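Local coordinates for Crh-like protein 5 (Neosartorya fumigata, PDB 6IBU) that cleaves chitin and transfers the released chains to 1,6-beta-glucan or to other chitin, cross-linking polysaccharides of the fungal cell wall and septa, at residues F51-Q56 / S185-D190; G84-I89 / E199-L204. All blocks are in the same frame, centred on the assembly; numbering follows the deposited sequence.

Within the GH16 domain, the two contacts illustrate how opposite faces of one sheet are used, their centres about 9 Å apart. Contact 1 (51-56 with 185-190) joins strand 179-187 to strand 48-53 of the other sheet and runs from a buried start to an exposed end. Contact 2 (84-89 with 199-204) is buried and sets the end of helix 195-201 against strand 85-93. Strands 179-187 and 85-93 are neighbours in the sheet, joined by a backbone hydrogen bond between Val86 N and Trp186 O. Contact 1 mixes apolar packing with side-chain hydrogen bonds; contact 2 depends on apolar groups and glycine CA-H...O contacts.

Contact 1 of 2, residues F51-Q56 / S185-D190; sequences FTVAKQ and SWAGGD
Gln56 reaches Asp190 with an extended side chain at the outer end of this contact. From CB, Gln56 CG is set anti to the backbone N and lies 3.5 Å from Asp190 OD2. Gln56 CD comes next, 3.8 Å from Asp190 OD1. At the tip, Gln56 NE2 donates to Asp190 OD1 at 2.8 Å. The N-H...O angle is 149°, and the donor meets OD1 on its syn side, although 33° out of the carboxylate plane. The side chains cross at about a right angle, with the amide and carboxylate planes well turned from each other. Because Ser192 N also donates to OD1, two N-H groups grip this oxygen and hold the carboxylate beside the type I turn from Ala187 to Asp190. Tyr207 packs against Gln56, Ala187 and Asp190 alike.

Further in, the segments show the principle of the GH16 beta-sandwich: strands 51-53 and 185-187 belong to different sheets and run nearly parallel, joined through side chains facing the layer between them. Val53 CG2 lies 3.6 Å from Ser185 OG and is also near Trp186 N, while Val53 CG1 faces the CB of Ala187. Ser185 turns OG between its own N and carbonyl carbon, and Ser185 OG gives a weak hydrogen bond to Phe51 O at 3.0 Å and also lies close to Phe51 CB. The Phe51 ring leads away from Ser185 to pack on Met214 and Val216 of strand 212-223. Trp186, between Ser185 and Ala187, points its CB away from the 51-56 segment; its indole N-H is bonded to Ser88 OG, and the residue binds chitin together with Glu102, Arg182 and Thr197.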
loop_
_atom_site.group_PDB
_atom_site.type_symbol
_atom_site.label_atom_id
_atom_site.label_comp_id
_atom_site.label_asym_id
_atom_site.label_seq_id
_atom_site.Cartn_x
_atom_site.Cartn_y
_atom_site.Cartn_z
ATOM N N PHE A 51 4.600 -11.385 7.372
ATOM C CA PHE A 51 4.302 -11.685 5.962
ATOM C C PHE A 51 5.487 -12.483 5.436
ATOM O O PHE A 51 6.547 -11.895 5.129
ATOM C CB PHE A 51 4.058 -10.373 5.225
ATOM C CG PHE A 51 2.950 -9.533 5.794
ATOM C CD1 PHE A 51 3.167 -8.714 6.889
ATOM C CD2 PHE A 51 1.695 -9.545 5.200
ATOM C CE1 PHE A 51 2.150 -7.916 7.379
ATOM C CE2 PHE A 51 0.689 -8.724 5.674
ATOM C CZ PHE A 51 0.920 -7.907 6.764
ATOM N N THR A 52 5.358 -13.802 5.419
ATOM C CA THR A 52 6.488 -14.699 5.088
ATOM C C THR A 52 6.359 -15.175 3.649
ATOM O O THR A 52 5.317 -15.689 3.291
ATOM C CB THR A 52 6.574 -15.881 6.048
ATOM O OG1 THR A 52 6.860 -15.231 7.280
ATOM C CG2 THR A 52 7.639 -16.869 5.640
ATOM N N VAL A 53 7.406 -14.994 2.865
ATOM C CA VAL A 53 7.571 -15.702 1.567
ATOM C C VAL A 53 8.475 -16.920 1.820
ATOM O O VAL A 53 9.673 -16.709 2.105
ATOM C CB VAL A 53 8.145 -14.716 0.545
ATOM C CG1 VAL A 53 8.473 -15.402 -0.761
ATOM C CG2 VAL A 53 7.181 -13.559 0.328
ATOM N N ALA A 54 7.920 -18.135 1.839
ATOM C CA ALA A 54 8.694 -19.371 2.125
ATOM C C ALA A 54 8.792 -20.239 0.871
ATOM O O ALA A 54 9.820 -20.914 0.727
ATOM C CB ALA A 54 8.092 -20.151 3.268
ATOM N N LYS A 55 7.773 -20.241 0.014
ATOM C CA LYS A 55 7.773 -21.071 -1.208
ATOM C C LYS A 55 7.083 -20.303 -2.330
ATOM O O LYS A 55 6.386 -19.315 -2.050
ATOM C CB LYS A 55 7.088 -22.412 -0.946
ATOM C CG LYS A 55 5.579 -22.347 -0.740
ATOM C CD LYS A 55 5.082 -23.380 0.278
ATOM C CE LYS A 55 3.597 -23.297 0.583
ATOM N NZ LYS A 55 3.294 -22.292 1.636
ATOM N N GLN A 56 7.280 -20.757 -3.560
ATOM C CA GLN A 56 6.726 -20.098 -4.756
ATOM C C GLN A 56 5.211 -20.012 -4.569
ATOM O O GLN A 56 4.626 -20.961 -4.020
ATOM C CB GLN A 56 7.135 -20.849 -6.019
ATOM C CG GLN A 56 6.634 -20.188 -7.298
ATOM C CD GLN A 56 7.109 -20.890 -8.550
ATOM O OE1 GLN A 56 7.415 -22.076 -8.550
ATOM N NE2 GLN A 56 7.150 -20.165 -9.652
ATOM N N SER A 185 3.816 -9.072 1.399
ATOM C CA SER A 185 5.122 -9.446 0.821
ATOM C C SER A 185 4.839 -10.472 -0.259
ATOM O O SER A 185 3.818 -11.133 -0.174
ATOM C CB SER A 185 6.060 -9.959 1.872
ATOM O OG SER A 185 5.537 -11.156 2.448
ATOM N N TRP A 186 5.726 -10.559 -1.236
ATOM C CA TRP A 186 5.590 -11.458 -2.398
ATOM C C TRP A 186 6.924 -11.530 -3.131
ATOM O O TRP A 186 7.767 -10.667 -2.919
ATOM C CB TRP A 186 4.487 -10.954 -3.322
ATOM C CG TRP A 186 4.618 -9.523 -3.721
ATOM C CD1 TRP A 186 4.361 -8.435 -2.941
ATOM C CD2 TRP A 186 4.957 -9.017 -5.021
ATOM N NE1 TRP A 186 4.535 -7.288 -3.661
ATOM C CE2 TRP A 186 4.885 -7.609 -4.941
ATOM C CE3 TRP A 186 5.284 -9.608 -6.248
ATOM C CZ2 TRP A 186 5.163 -6.786 -6.024
ATOM C CZ3 TRP A 186 5.564 -8.796 -7.324
ATOM C CH2 TRP A 186 5.495 -7.404 -7.212
ATOM N N ALA A 187 7.084 -12.525 -3.986
ATOM C CA ALA A 187 8.329 -12.707 -4.754
ATOM C C ALA A 187 8.186 -11.975 -6.083
ATOM O O ALA A 187 7.600 -12.539 -6.982
ATOM C CB ALA A 187 8.600 -14.172 -4.937
ATOM N N GLY A 188 8.705 -10.756 -6.191
ATOM C CA GLY A 188 8.841 -10.063 -7.482
ATOM C C GLY A 188 9.745 -10.873 -8.384
ATOM O O GLY A 188 9.572 -10.834 -9.593
ATOM N N GLY A 189 10.671 -11.611 -7.778
ATOM C CA GLY A 189 11.658 -12.441 -8.474
ATOM C C GLY A 189 11.201 -13.883 -8.659
ATOM O O GLY A 189 12.067 -14.734 -8.836
ATOM N N ASP A 190 9.899 -14.160 -8.585
ATOM C CA ASP A 190 9.292 -15.455 -8.979
ATOM C C ASP A 190 9.718 -15.739 -10.414
ATOM O O ASP A 190 9.545 -14.877 -11.269
ATOM C CB ASP A 190 7.772 -15.356 -8.856
ATOM C CG ASP A 190 7.013 -16.659 -9.020
ATOM O OD1 ASP A 190 7.331 -17.387 -9.981
ATOM O OD2 ASP A 190 6.054 -16.887 -8.214
#

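Contact 2 of 2, residues G84-I89 / E199-L204; sequences GVVSSI and EWAGGL
Trp200 lays the far corner of its indole against Val86, a case of a helix end seated on a sheet by very few side chains. Its CG is anti to the backbone N (chi1 164°). The atoms of the six-membered ring that meet the valine are CZ3 and CH2: Trp200 CZ3 is 3.6 Å from Val86 CG2, while Trp200 CH2 is 3.8 Å from Val86 CG1. The two side chains cross at about a right angle, and both methyls, CG1 and CG2, touch the CZ3-CH2 end of the ring. Ala201 follows with a shorter reach, its CB 3.7 Å from Gly84 CA and also near Val86 CG2. Ala201 O receives a CA-H...O contact from Gly84 CA at 3.4 Å, with an angle of 142° at the hydrogen. Gly202 then leaves the helix with positive phi in a Schellman motif, its N bonded back to Glu199 O. One residue on, Gly203 O meets the same glycine of the other segment, 3.3 Å from Gly84 CA. A CB on Gly84 would run into Gly203 O, so the close approach of that oxygen depends on glycine where the chain turns the corner into strand 85-93; the positive phi of Gly84 favours glycine as well.

Beyond the two segments, Trp200 touches Leu104 and Trp186, and Val86 touches Glu102, whose OE1 is hydrogen-bonded to Ser88 OG. With Thr197 on the same helix, the arrangement is consistent with one border of the chitin-binding cleft of a GH16 domain, next to Glu102, the proton donor by analogy with relatives.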
loop_
_atom_site.group_PDB
_atom_site.type_symbol
_atom_site.label_atom_id
_atom_site.label_comp_id
_atom_site.label_asym_id
_atom_site.label_seq_id
_atom_site.Cartn_x
_atom_site.Cartn_y
_atom_site.Cartn_z
ATOM N N GLY A 84 14.752 -10.287 -4.696
ATOM C CA GLY A 84 13.493 -10.376 -5.453
ATOM C C GLY A 84 12.277 -10.416 -4.554
ATOM O O GLY A 84 11.173 -10.452 -5.076
ATOM N N VAL A 85 12.444 -10.393 -3.246
ATOM C CA VAL A 85 11.288 -10.406 -2.311
ATOM C C VAL A 85 10.841 -8.961 -2.122
ATOM O O VAL A 85 11.642 -8.121 -1.698
ATOM C CB VAL A 85 11.652 -11.071 -0.978
ATOM C CG1 VAL A 85 10.489 -11.007 -0.007
ATOM C CG2 VAL A 85 12.111 -12.508 -1.224
ATOM N N VAL A 86 9.583 -8.698 -2.419
ATOM C CA VAL A 86 9.008 -7.331 -2.329
ATOM C C VAL A 86 8.202 -7.219 -1.035
ATOM O O VAL A 86 7.400 -8.093 -0.783
ATOM C CB VAL A 86 8.152 -7.048 -3.570
ATOM C CG1 VAL A 86 7.618 -5.628 -3.554
ATOM C CG2 VAL A 86 8.925 -7.313 -4.847
ATOM N N SER A 87 8.409 -6.165 -0.261
ATOM C CA SER A 87 7.556 -5.761 0.880
ATOM C C SER A 87 6.747 -4.526 0.465
ATOM O O SER A 87 7.373 -3.506 0.180
ATOM C CB SER A 87 8.414 -5.460 2.068
ATOM O OG SER A 87 9.172 -6.585 2.480
ATOM N N SER A 88 5.421 -4.623 0.395
ATOM C CA SER A 88 4.511 -3.604 -0.205
ATOM C C SER A 88 3.578 -2.975 0.837
ATOM O O SER A 88 2.852 -3.722 1.530
ATOM C CB SER A 88 3.674 -4.233 -1.281
ATOM O OG SER A 88 4.498 -4.784 -2.299
ATOM N N ILE A 89 3.520 -1.647 0.892
ATOM C CA ILE A 89 2.431 -0.880 1.571
ATOM C C ILE A 89 1.621 -0.168 0.487
ATOM O O ILE A 89 2.186 0.654 -0.204
ATOM C CB ILE A 89 3.016 0.101 2.599
ATOM C CG1 ILE A 89 3.864 -0.607 3.654
ATOM C CG2 ILE A 89 1.924 0.941 3.232
ATOM C CD1 ILE A 89 4.837 0.307 4.337
ATOM N N GLU A 199 13.738 -8.076 -12.844
ATOM C CA GLU A 199 14.815 -7.035 -12.891
ATOM C C GLU A 199 14.475 -5.938 -11.875
ATOM O O GLU A 199 15.371 -5.471 -11.147
ATOM C CB GLU A 199 15.033 -6.489 -14.313
ATOM C CG GLU A 199 15.207 -4.955 -14.455
ATOM C CD GLU A 199 16.349 -4.214 -13.750
ATOM O OE1 GLU A 199 17.488 -4.750 -13.728
ATOM O OE2 GLU A 199 16.108 -3.067 -13.241
ATOM N N TRP A 200 13.226 -5.514 -11.850
ATOM C CA TRP A 200 12.782 -4.437 -10.942
ATOM C C TRP A 200 12.943 -4.899 -9.483
ATOM O O TRP A 200 13.448 -4.118 -8.678
ATOM C CB TRP A 200 11.351 -4.046 -11.285
ATOM C CG TRP A 200 10.748 -3.272 -10.172
ATOM C CD1 TRP A 200 10.958 -1.960 -9.902
ATOM C CD2 TRP A 200 9.903 -3.783 -9.136
ATOM N NE1 TRP A 200 10.255 -1.602 -8.786
ATOM C CE2 TRP A 200 9.599 -2.696 -8.294
ATOM C CE3 TRP A 200 9.363 -5.037 -8.840
ATOM C CZ2 TRP A 200 8.776 -2.827 -7.179
ATOM C CZ3 TRP A 200 8.534 -5.157 -7.746
ATOM C CH2 TRP A 200 8.255 -4.070 -6.925
ATOM N N ALA A 201 12.580 -6.155 -9.200
ATOM C CA ALA A 201 12.617 -6.775 -7.856
ATOM C C ALA A 201 14.072 -6.967 -7.408
ATOM O O ALA A 201 14.302 -7.134 -6.217
ATOM C CB ALA A 201 11.826 -8.062 -7.846
ATOM N N GLY A 202 15.026 -6.911 -8.331
ATOM C CA GLY A 202 16.457 -7.049 -8.004
ATOM C C GLY A 202 16.984 -8.460 -8.222
ATOM O O GLY A 202 18.117 -8.735 -7.810
ATOM N N GLY A 203 16.220 -9.320 -8.877
ATOM C CA GLY A 203 16.716 -10.630 -9.318
ATOM C C GLY A 203 15.758 -11.744 -8.969
ATOM O O GLY A 203 14.752 -11.474 -8.325
ATOM N N LEU A 204 16.112 -12.960 -9.364
ATOM C CA LEU A 204 15.394 -14.229 -9.109
ATOM C C LEU A 204 15.291 -14.465 -7.601
ATOM O O LEU A 204 16.305 -14.270 -6.882
ATOM C CB LEU A 204 16.217 -15.342 -9.763
ATOM C CG LEU A 204 15.461 -16.549 -10.283
ATOM C CD1 LEU A 204 14.224 -16.124 -11.059
ATOM C CD2 LEU A 204 16.396 -17.384 -11.144
HETATM O O HOH W 1 15.929 -7.617 -4.470
#